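PDB 3LRK: alpha-galactosidase 1, which catalyses the hydrolysis of terminal, non-reducing alpha-D-galactose residues from alpha-D-galactosides such as galactose oligosaccharides, galactomannans and galactolipids. Local coordinates for residues H165-M170 with L185-Q190; E213-D218 with D334-G339; N316-G321 with G348-G353. The protein carries 1 engineered substitution. All coordinates share one frame; numbering follows the deposited sequence.

The three contacts are separate: their centres lie 28 to 32 Å apart and their nearest atoms about 14 to 16 Å apart. Contact 1 stays inside the (beta/alpha)8 barrel and is nearest the catalytic centre, the side chain of C186 coming within about 4 Å of that of the nucleophile D149. Contacts 2 and 3 both join barrel-side segments to turns of the C-terminal beta sandwich. In contact 2 the side chain of E213 is about 11 Å from that of the proton donor D209; in contact 3 that of P349 is about 11 Å from that of the substrate-binding Q251. Contact 1 closes along the chain before the other two, whose segments alternate.

Contact 1 of 3, residues H165-M170 with L185-Q190; sequences HRYKAM and LCNWGQ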
loop_
_atom_site.group_PDB
_atom_site.type_symbol
_atom_site.label_atom_id
_atom_site.label_comp_id
_atom_site.label_asym_id
_atom_site.label_seq_id
_atom_site.Cartn_x
_atom_site.Cartn_y
_atom_site.Cartn_z
ATOM N N HIS A 165 15.539 -14.197 -0.512
ATOM C CA HIS A 165 16.035 -15.551 -0.251
ATOM C C HIS A 165 15.935 -16.467 -1.480
ATOM O O HIS A 165 16.831 -17.280 -1.721
ATOM C CB HIS A 165 15.399 -16.146 1.001
ATOM C CG HIS A 165 16.019 -15.635 2.272
ATOM N ND1 HIS A 165 17.338 -15.871 2.600
ATOM C CD2 HIS A 165 15.517 -14.872 3.273
ATOM C CE1 HIS A 165 17.614 -15.297 3.758
ATOM N NE2 HIS A 165 16.529 -14.675 4.181
ATOM N N ARG A 166 14.892 -16.283 -2.287
ATOM C CA ARG A 166 14.729 -17.055 -3.538
ATOM C C ARG A 166 15.843 -16.733 -4.551
ATOM O O ARG A 166 16.415 -17.647 -5.171
ATOM C CB ARG A 166 13.341 -16.813 -4.156
ATOM C CG ARG A 166 13.063 -17.566 -5.497
ATOM C CD ARG A 166 11.554 -17.724 -5.785
ATOM N NE ARG A 166 10.869 -16.442 -5.653
ATOM C CZ ARG A 166 10.759 -15.530 -6.603
ATOM N NH1 ARG A 166 11.222 -15.761 -7.843
ATOM N NH2 ARG A 166 10.167 -14.374 -6.319
ATOM N N TYR A 167 16.144 -15.450 -4.713
ATOM C CA TYR A 167 17.230 -15.021 -5.608
ATOM C C TYR A 167 18.627 -15.318 -5.063
ATOM O O TYR A 167 19.537 -15.661 -5.844
ATOM C CB TYR A 167 17.036 -13.569 -6.075
ATOM C CG TYR A 167 15.938 -13.538 -7.099
ATOM C CD1 TYR A 167 14.656 -13.086 -6.783
ATOM C CD2 TYR A 167 16.163 -14.064 -8.380
ATOM C CE1 TYR A 167 13.627 -13.122 -7.735
ATOM C CE2 TYR A 167 15.157 -14.102 -9.323
ATOM C CZ TYR A 167 13.901 -13.633 -9.006
ATOM O OH TYR A 167 12.929 -13.684 -9.968
ATOM N N LYS A 168 18.777 -15.232 -3.734
ATOM C CA LYS A 168 19.997 -15.672 -3.056
ATOM C C LYS A 168 20.290 -17.158 -3.226
ATOM O O LYS A 168 21.457 -17.544 -3.343
ATOM C CB LYS A 168 19.989 -15.306 -1.554
ATOM C CG LYS A 168 21.313 -15.626 -0.843
ATOM C CD LYS A 168 21.383 -15.025 0.546
ATOM C CE LYS A 168 22.750 -15.274 1.189
ATOM N NZ LYS A 168 22.886 -16.700 1.649
ATOM N N ALA A 169 19.249 -17.996 -3.232
ATOM C CA ALA A 169 19.425 -19.427 -3.472
ATOM C C ALA A 169 20.212 -19.705 -4.762
ATOM O O ALA A 169 21.121 -20.547 -4.757
ATOM C CB ALA A 169 18.063 -20.176 -3.474
ATOM N N MET A 170 19.886 -19.006 -5.849
ATOM C CA MET A 170 20.643 -19.196 -7.106
ATOM C C MET A 170 22.017 -18.492 -7.090
ATOM O O MET A 170 22.982 -19.015 -7.643
ATOM C CB MET A 170 19.830 -18.778 -8.334
ATOM C CG MET A 170 20.575 -18.944 -9.675
ATOM S SD MET A 170 21.151 -20.616 -9.963
ATOM C CE MET A 170 19.683 -21.351 -10.687
ATOM N N LEU A 185 19.383 -10.393 -12.411
ATOM C CA LEU A 185 18.037 -10.639 -11.881
ATOM C C LEU A 185 16.955 -10.153 -12.831
ATOM O O LEU A 185 17.086 -9.102 -13.452
ATOM C CB LEU A 185 17.876 -9.939 -10.522
ATOM C CG LEU A 185 18.180 -10.690 -9.217
ATOM C CD1 LEU A 185 19.321 -11.692 -9.294
ATOM C CD2 LEU A 185 18.333 -9.747 -8.020
ATOM N N CYS A 186 15.877 -10.929 -12.942
ATOM C CA CYS A 186 14.744 -10.518 -13.755
ATOM C C CYS A 186 13.464 -10.738 -12.958
ATOM O O CYS A 186 12.677 -11.614 -13.284
ATOM C CB CYS A 186 14.701 -11.306 -15.077
ATOM S SG CYS A 186 13.450 -10.741 -16.276
ATOM N N ASN A 187 13.276 -9.941 -11.903
ATOM C CA ASN A 187 12.050 -9.995 -11.128
ATOM C C ASN A 187 11.209 -8.720 -11.211
ATOM O O ASN A 187 10.305 -8.526 -10.398
ATOM C CB ASN A 187 12.320 -10.413 -9.663
ATOM C CG ASN A 187 12.610 -9.232 -8.743
ATOM O OD1 ASN A 187 13.299 -8.282 -9.122
ATOM N ND2 ASN A 187 12.093 -9.300 -7.517
ATOM N N TRP A 188 11.519 -7.853 -12.182
ATOM C CA TRP A 188 10.679 -6.693 -12.518
ATOM C C TRP A 188 10.521 -5.642 -11.392
ATOM O O TRP A 188 9.525 -4.903 -11.353
ATOM C CB TRP A 188 9.290 -7.160 -12.970
ATOM C CG TRP A 188 9.284 -8.450 -13.749
ATOM C CD1 TRP A 188 10.032 -8.754 -14.873
ATOM C CD2 TRP A 188 8.472 -9.600 -13.484
ATOM N NE1 TRP A 188 9.737 -10.033 -15.296
ATOM C CE2 TRP A 188 8.779 -10.569 -14.472
ATOM C CE3 TRP A 188 7.503 -9.906 -12.506
ATOM C CZ2 TRP A 188 8.148 -11.825 -14.514
ATOM C CZ3 TRP A 188 6.872 -11.160 -12.553
ATOM C CH2 TRP A 188 7.204 -12.099 -13.547
ATOM N N GLY A 189 11.495 -5.596 -10.488
ATOM C CA GLY A 189 11.492 -4.642 -9.363
ATOM C C GLY A 189 10.678 -5.090 -8.170
ATOM O O GLY A 189 10.554 -4.357 -7.181
ATOM N N GLN A 190 10.129 -6.299 -8.255
ATOM C CA GLN A 190 9.130 -6.782 -7.296
ATOM C C GLN A 190 9.745 -6.892 -5.916
ATOM O O GLN A 190 10.848 -7.441 -5.760
ATOM C CB GLN A 190 8.593 -8.142 -7.753
ATOM C CG GLN A 190 7.421 -8.710 -6.966
ATOM C CD GLN A 190 7.015 -10.084 -7.482
ATOM O OE1 GLN A 190 7.794 -11.050 -7.427
ATOM N NE2 GLN A 190 5.789 -10.181 -7.999
HETATM O O HOH W 1 10.246 -11.526 -6.635
#
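The ring of Y167 carries most of this buried contact, reaching from helix 160-177 to the segment that follows strand 182-185. With chi1 at -75°, CG lies anti to the carbonyl carbon and the ring runs out alongside two side chains. Near its base, Y167 CD2 meets L185 CG at 4.0 Å; at its far end, Y167 OH lies 3.3 Å from N187 CB. Both neighbours cross the ring obliquely, and the N187 amide plane is turned 72° from it.

Beside these contacts, a water in the plane of the Y167 ring, at its edge, couples three polar tips. It donates to Q190 OE1 at 2.6 Å, accepts from N187 ND2 at 3.0 Å, and takes a weak bond from R166 NH2 at 2.9 Å. R166 NH2 and Q190 OE1 themselves remain 4.2 Å apart, so the water mediates between them.

A second shell fixes these groups. N187 opens a type I' turn that ends at Q190, closed by Q190 N to N187 O at 3.1 Å; N187 ND2 also gives a weak bond to Q190 O, while its OD1 pairs with T193 OG1. R166 NH1 and the Q190 side chain both bond N150, and R166 NE binds Q156 O. The phenol of Y167 hydrogen-bonds D149 O, the backbone carbonyl of the catalytic nucleophile, tying the helix to the C-terminal end of strand 145-149. The geometry is that of a beta-alpha-beta unit of the GH27 (beta/alpha)8 barrel, its helix packed against the strand ends that border the active site.

Contact 2 of 3, residues E213-D218 with D334-G339; sequences EFTRPD and DTDEYG
R216 places CG anti to its backbone N (chi1 -163°) and runs extended as far as NE, while Y338 turns its ring with CG anti to the carbonyl carbon (chi1 -52°); together these torsions lay the arginine chain across the ring. R216 CG sits 3.5 Å from the ring centroid of Y338 and only 6° off the normal, a CH-pi contact over the face. On the other face lies E337 CG, 3.5 Å above the plane and offset toward the rim. P217 CD packs obliquely on Y338 CB at 3.9 Å. Y338 belongs to the type I turn D336-G339, in the hairpin loop between strands 325-331 and 342-349 of the beta sandwich, so the contact joins this loop to one extending from the catalytic barrel. Replacing Y338 by an alanine would probably disturb the seat of R216, because the ring face under its CG would be gone. Beside the ring, T215 OG1 donates tip to tip to the syn lone pair of D336 OD2 at 2.5 Å. The other oxygen, D336 OD1, accepts from Y338 N at 2.9 Å, forming an Asx turn. R216 NH2 extends the contact to V327 O of a neighbouring subunit.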
loop_
_atom_site.group_PDB
_atom_site.type_symbol
_atom_site.label_atom_id
_atom_site.label_comp_id
_atom_site.label_asym_id
_atom_site.label_seq_id
_atom_site.Cartn_x
_atom_site.Cartn_y
_atom_site.Cartn_z
ATOM N N GLU A 213 7.450 1.526 -27.602
ATOM C CA GLU A 213 6.542 2.658 -27.506
ATOM C C GLU A 213 7.201 3.666 -26.584
ATOM O O GLU A 213 7.729 3.290 -25.534
ATOM C CB GLU A 213 5.200 2.237 -26.890
ATOM C CG GLU A 213 4.323 1.363 -27.778
ATOM C CD GLU A 213 3.715 2.118 -28.948
ATOM O OE1 GLU A 213 3.719 3.369 -28.942
ATOM O OE2 GLU A 213 3.215 1.447 -29.876
ATOM N N PHE A 214 7.179 4.941 -26.962
ATOM C CA PHE A 214 7.906 5.939 -26.178
ATOM C C PHE A 214 7.123 6.389 -24.943
ATOM O O PHE A 214 7.724 6.638 -23.902
ATOM C CB PHE A 214 8.292 7.147 -27.038
ATOM C CG PHE A 214 9.380 7.994 -26.437
ATOM C CD1 PHE A 214 10.702 7.540 -26.416
ATOM C CD2 PHE A 214 9.090 9.246 -25.891
ATOM C CE1 PHE A 214 11.721 8.319 -25.868
ATOM C CE2 PHE A 214 10.104 10.032 -25.339
ATOM C CZ PHE A 214 11.422 9.561 -25.328
ATOM N N THR A 215 5.793 6.472 -25.057
ATOM C CA THR A 215 4.950 7.003 -23.976
ATOM C C THR A 215 3.682 6.191 -23.688
ATOM O O THR A 215 3.059 6.369 -22.641
ATOM C CB THR A 215 4.453 8.452 -24.275
ATOM O OG1 THR A 215 3.408 8.396 -25.249
ATOM C CG2 THR A 215 5.571 9.376 -24.761
ATOM N N ARG A 216 3.283 5.330 -24.620
ATOM C CA ARG A 216 1.938 4.724 -24.595
ATOM C C ARG A 216 1.586 3.980 -23.286
ATOM O O ARG A 216 2.225 2.980 -22.948
ATOM C CB ARG A 216 1.771 3.788 -25.800
ATOM C CG ARG A 216 0.318 3.421 -26.114
ATOM C CD ARG A 216 0.221 2.260 -27.107
ATOM N NE ARG A 216 -1.170 1.959 -27.452
ATOM C CZ ARG A 216 -2.016 1.252 -26.699
ATOM N NH1 ARG A 216 -1.632 0.748 -25.527
ATOM N NH2 ARG A 216 -3.259 1.051 -27.117
ATOM N N PRO A 217 0.575 4.474 -22.540
ATOM C CA PRO A 217 0.065 3.664 -21.440
ATOM C C PRO A 217 -0.549 2.367 -21.977
ATOM O O PRO A 217 -1.136 2.356 -23.066
ATOM C CB PRO A 217 -1.009 4.562 -20.808
ATOM C CG PRO A 217 -0.644 5.956 -21.262
ATOM C CD PRO A 217 -0.132 5.762 -22.644
ATOM N N ASP A 218 -0.370 1.280 -21.231
ATOM C CA ASP A 218 -0.850 -0.027 -21.636
ATOM C C ASP A 218 -1.514 -0.708 -20.446
ATOM O O ASP A 218 -0.978 -0.691 -19.338
ATOM C CB ASP A 218 0.300 -0.878 -22.191
ATOM C CG ASP A 218 -0.187 -2.090 -22.991
ATOM O OD1 ASP A 218 -0.815 -2.990 -22.402
ATOM O OD2 ASP A 218 0.084 -2.162 -24.211
ATOM N N ASP A 334 1.601 20.178 -24.775
ATOM C CA ASP A 334 1.878 19.514 -26.050
ATOM C C ASP A 334 1.933 18.003 -25.850
ATOM O O ASP A 334 2.995 17.432 -25.592
ATOM C CB ASP A 334 3.190 20.038 -26.643
ATOM C CG ASP A 334 3.181 21.549 -26.808
ATOM O OD1 ASP A 334 2.378 22.049 -27.636
ATOM O OD2 ASP A 334 3.962 22.226 -26.099
ATOM N N THR A 335 0.769 17.366 -25.967
ATOM C CA THR A 335 0.644 15.936 -25.716
ATOM C C THR A 335 0.434 15.154 -27.011
ATOM O O THR A 335 -0.060 15.690 -28.012
ATOM C CB THR A 335 -0.495 15.624 -24.718
ATOM O OG1 THR A 335 -1.725 16.191 -25.191
ATOM C CG2 THR A 335 -0.168 16.179 -23.326
ATOM N N ASP A 336 0.828 13.887 -26.988
ATOM C CA ASP A 336 0.757 13.037 -28.167
ATOM C C ASP A 336 -0.623 12.374 -28.273
ATOM O O ASP A 336 -1.529 12.692 -27.495
ATOM C CB ASP A 336 1.894 12.005 -28.153
ATOM C CG ASP A 336 1.846 11.072 -26.938
ATOM O OD1 ASP A 336 0.775 10.923 -26.293
ATOM O OD2 ASP A 336 2.897 10.465 -26.649
ATOM N N GLU A 337 -0.770 11.464 -29.236
ATOM C CA GLU A 337 -2.024 10.734 -29.460
ATOM C C GLU A 337 -2.550 9.996 -28.213
ATOM O O GLU A 337 -3.743 9.669 -28.133
ATOM C CB GLU A 337 -1.878 9.770 -30.644
ATOM C CG GLU A 337 -0.727 8.770 -30.498
ATOM C CD GLU A 337 -0.602 7.796 -31.655
ATOM O OE1 GLU A 337 0.553 7.538 -32.076
ATOM O OE2 GLU A 337 -1.638 7.278 -32.133
ATOM N N TYR A 338 -1.667 9.754 -27.243
ATOM C CA TYR A 338 -2.034 9.029 -26.018
ATOM C C TYR A 338 -2.187 9.936 -24.803
ATOM O O TYR A 338 -2.284 9.457 -23.671
ATOM C CB TYR A 338 -1.015 7.918 -25.728
ATOM C CG TYR A 338 -0.785 7.002 -26.908
ATOM C CD1 TYR A 338 0.444 6.971 -27.559
ATOM C CD2 TYR A 338 -1.808 6.182 -27.385
ATOM C CE1 TYR A 338 0.657 6.131 -28.651
ATOM C CE2 TYR A 338 -1.610 5.342 -28.474
ATOM C CZ TYR A 338 -0.382 5.325 -29.103
ATOM O OH TYR A 338 -0.191 4.491 -30.174
ATOM N N GLY A 339 -2.200 11.244 -25.045
ATOM C CA GLY A 339 -2.348 12.228 -23.977
ATOM C C GLY A 339 -1.105 12.451 -23.139
ATOM O O GLY A 339 -1.171 13.082 -22.082
HETATM O O HOH W 2 2.814 4.610 -31.181
#

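Contact 3 of 3, residues N316-G321 with G348-G353; sequences NQDSNG and GPLDNG
Two turns meet here at the junction of the barrel and the C-terminal beta sandwich: the type II turn D318-G321, on the connection from helix 310-316 to strand 325-331, and the type I turn L350-G353 of the hairpin joining strands 342-349 and 355-361. Their aspartates cross obliquely, the carboxylate planes 63° apart, and each is directed at the opposite turn. D318 and D351 both hold CG anti to their backbone N. The D318 carboxylate meets the amide of D351 mainly through one oxygen: D351 N donates to the syn lone pair of D318 OD2 at 2.8 Å and more weakly to D318 OD1 at 3.4 Å. L350 CD2 packs 3.9 Å from D318 CG, covering part of that buried acid. The D351 carboxylate is met weakly by S319 OG on OD1. With D318 OD2 and D351 OD2 5.3 Å apart, the backbone amide and waters may offset some of the repulsion; one water donates to D318 OD1 at 2.7 Å and accepts from N352 N. N320 turns its amide 58° from the D351 carboxylate, and its ND2 reaches D351 OD2 at 3.1 Å in a nearly straight bond (164°), approaching from above the carboxylate plane.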
loop_
_atom_site.group_PDB
_atom_site.type_symbol
_atom_site.label_atom_id
_atom_site.label_comp_id
_atom_site.label_asym_id
_atom_site.label_seq_id
_atom_site.Cartn_x
_atom_site.Cartn_y
_atom_site.Cartn_z
ATOM N N ASN A 316 27.914 5.527 -20.170
ATOM C CA ASN A 316 27.416 4.308 -19.541
ATOM C C ASN A 316 28.531 3.518 -18.881
ATOM O O ASN A 316 28.328 2.884 -17.852
ATOM C CB ASN A 316 26.710 3.422 -20.572
ATOM C CG ASN A 316 26.093 2.175 -19.948
ATOM O OD1 ASN A 316 26.634 1.081 -20.072
ATOM N ND2 ASN A 316 24.972 2.347 -19.251
ATOM N N GLN A 317 29.717 3.595 -19.476
ATOM C CA GLN A 317 30.870 2.819 -19.049
ATOM C C GLN A 317 31.868 3.664 -18.265
ATOM O O GLN A 317 33.030 3.282 -18.123
ATOM C CB GLN A 317 31.544 2.169 -20.263
ATOM C CG GLN A 317 30.662 1.142 -20.991
ATOM C CD GLN A 317 30.386 -0.097 -20.155
ATOM O OE1 GLN A 317 31.313 -0.799 -19.746
ATOM N NE2 GLN A 317 29.106 -0.379 -19.906
ATOM N N ASP A 318 31.405 4.800 -17.743
ATOM C CA ASP A 318 32.224 5.628 -16.860
ATOM C C ASP A 318 32.763 4.777 -15.705
ATOM O O ASP A 318 32.023 4.003 -15.100
ATOM C CB ASP A 318 31.405 6.796 -16.301
ATOM C CG ASP A 318 32.278 7.870 -15.659
ATOM O OD1 ASP A 318 33.307 8.233 -16.266
ATOM O OD2 ASP A 318 31.942 8.345 -14.550
ATOM N N SER A 319 34.047 4.910 -15.392
ATOM C CA SER A 319 34.593 4.140 -14.284
ATOM C C SER A 319 34.051 4.721 -12.976
ATOM O O SER A 319 33.741 5.908 -12.902
ATOM C CB SER A 319 36.120 4.084 -14.323
ATOM O OG SER A 319 36.662 5.378 -14.379
ATOM N N ASN A 320 33.873 3.866 -11.972
ATOM C CA ASN A 320 33.243 4.288 -10.708
ATOM C C ASN A 320 31.874 4.930 -10.956
ATOM O O ASN A 320 31.469 5.866 -10.261
ATOM C CB ASN A 320 34.181 5.216 -9.915
ATOM C CG ASN A 320 35.570 4.622 -9.739
ATOM O OD1 ASN A 320 35.721 3.500 -9.241
ATOM N ND2 ASN A 320 36.594 5.369 -10.154
ATOM N N GLY A 321 31.169 4.371 -11.941
ATOM C CA GLY A 321 29.917 4.891 -12.475
ATOM C C GLY A 321 28.847 5.264 -11.479
ATOM O O GLY A 321 28.560 4.525 -10.537
ATOM N N GLY A 348 24.366 14.402 -14.004
ATOM C CA GLY A 348 25.139 13.431 -13.237
ATOM C C GLY A 348 26.640 13.621 -13.348
ATOM O O GLY A 348 27.140 14.059 -14.391
ATOM N N PRO A 349 27.373 13.281 -12.272
ATOM C CA PRO A 349 28.826 13.416 -12.264
ATOM C C PRO A 349 29.511 12.333 -13.082
ATOM O O PRO A 349 28.962 11.238 -13.254
ATOM C CB PRO A 349 29.184 13.258 -10.787
ATOM C CG PRO A 349 28.091 12.422 -10.214
ATOM C CD PRO A 349 26.854 12.768 -10.988
ATOM N N LEU A 350 30.702 12.657 -13.580
ATOM C CA LEU A 350 31.526 11.718 -14.322
ATOM C C LEU A 350 32.881 11.646 -13.656
ATOM O O LEU A 350 33.351 12.641 -13.100
ATOM C CB LEU A 350 31.675 12.152 -15.784
ATOM C CG LEU A 350 30.399 12.137 -16.624
ATOM C CD1 LEU A 350 30.574 12.950 -17.903
ATOM C CD2 LEU A 350 29.957 10.695 -16.936
ATOM N N ASP A 351 33.508 10.473 -13.723
ATOM C CA ASP A 351 34.703 10.202 -12.937
ATOM C C ASP A 351 35.863 11.189 -13.151
ATOM O O ASP A 351 36.584 11.498 -12.199
ATOM C CB ASP A 351 35.183 8.781 -13.162
ATOM C CG ASP A 351 36.151 8.322 -12.084
ATOM O OD1 ASP A 351 37.307 8.019 -12.429
ATOM O OD2 ASP A 351 35.752 8.284 -10.898
ATOM N N ASN A 352 36.033 11.678 -14.379
ATOM C CA ASN A 352 37.122 12.634 -14.689
ATOM C C ASN A 352 36.834 14.086 -14.275
ATOM O O ASN A 352 37.660 14.985 -14.500
ATOM C CB ASN A 352 37.519 12.559 -16.175
ATOM C CG ASN A 352 36.509 13.233 -17.104
ATOM O OD1 ASN A 352 35.361 13.480 -16.733
ATOM N ND2 ASN A 352 36.934 13.505 -18.335
ATOM N N GLY A 353 35.659 14.312 -13.688
ATOM C CA GLY A 353 35.257 15.634 -13.226
ATOM C C GLY A 353 34.252 16.333 -14.124
ATOM O O GLY A 353 33.730 17.389 -13.767
HETATM O O HOH W 3 29.312 8.473 -13.845
HETATM O O HOH W 4 34.955 10.282 -16.946
#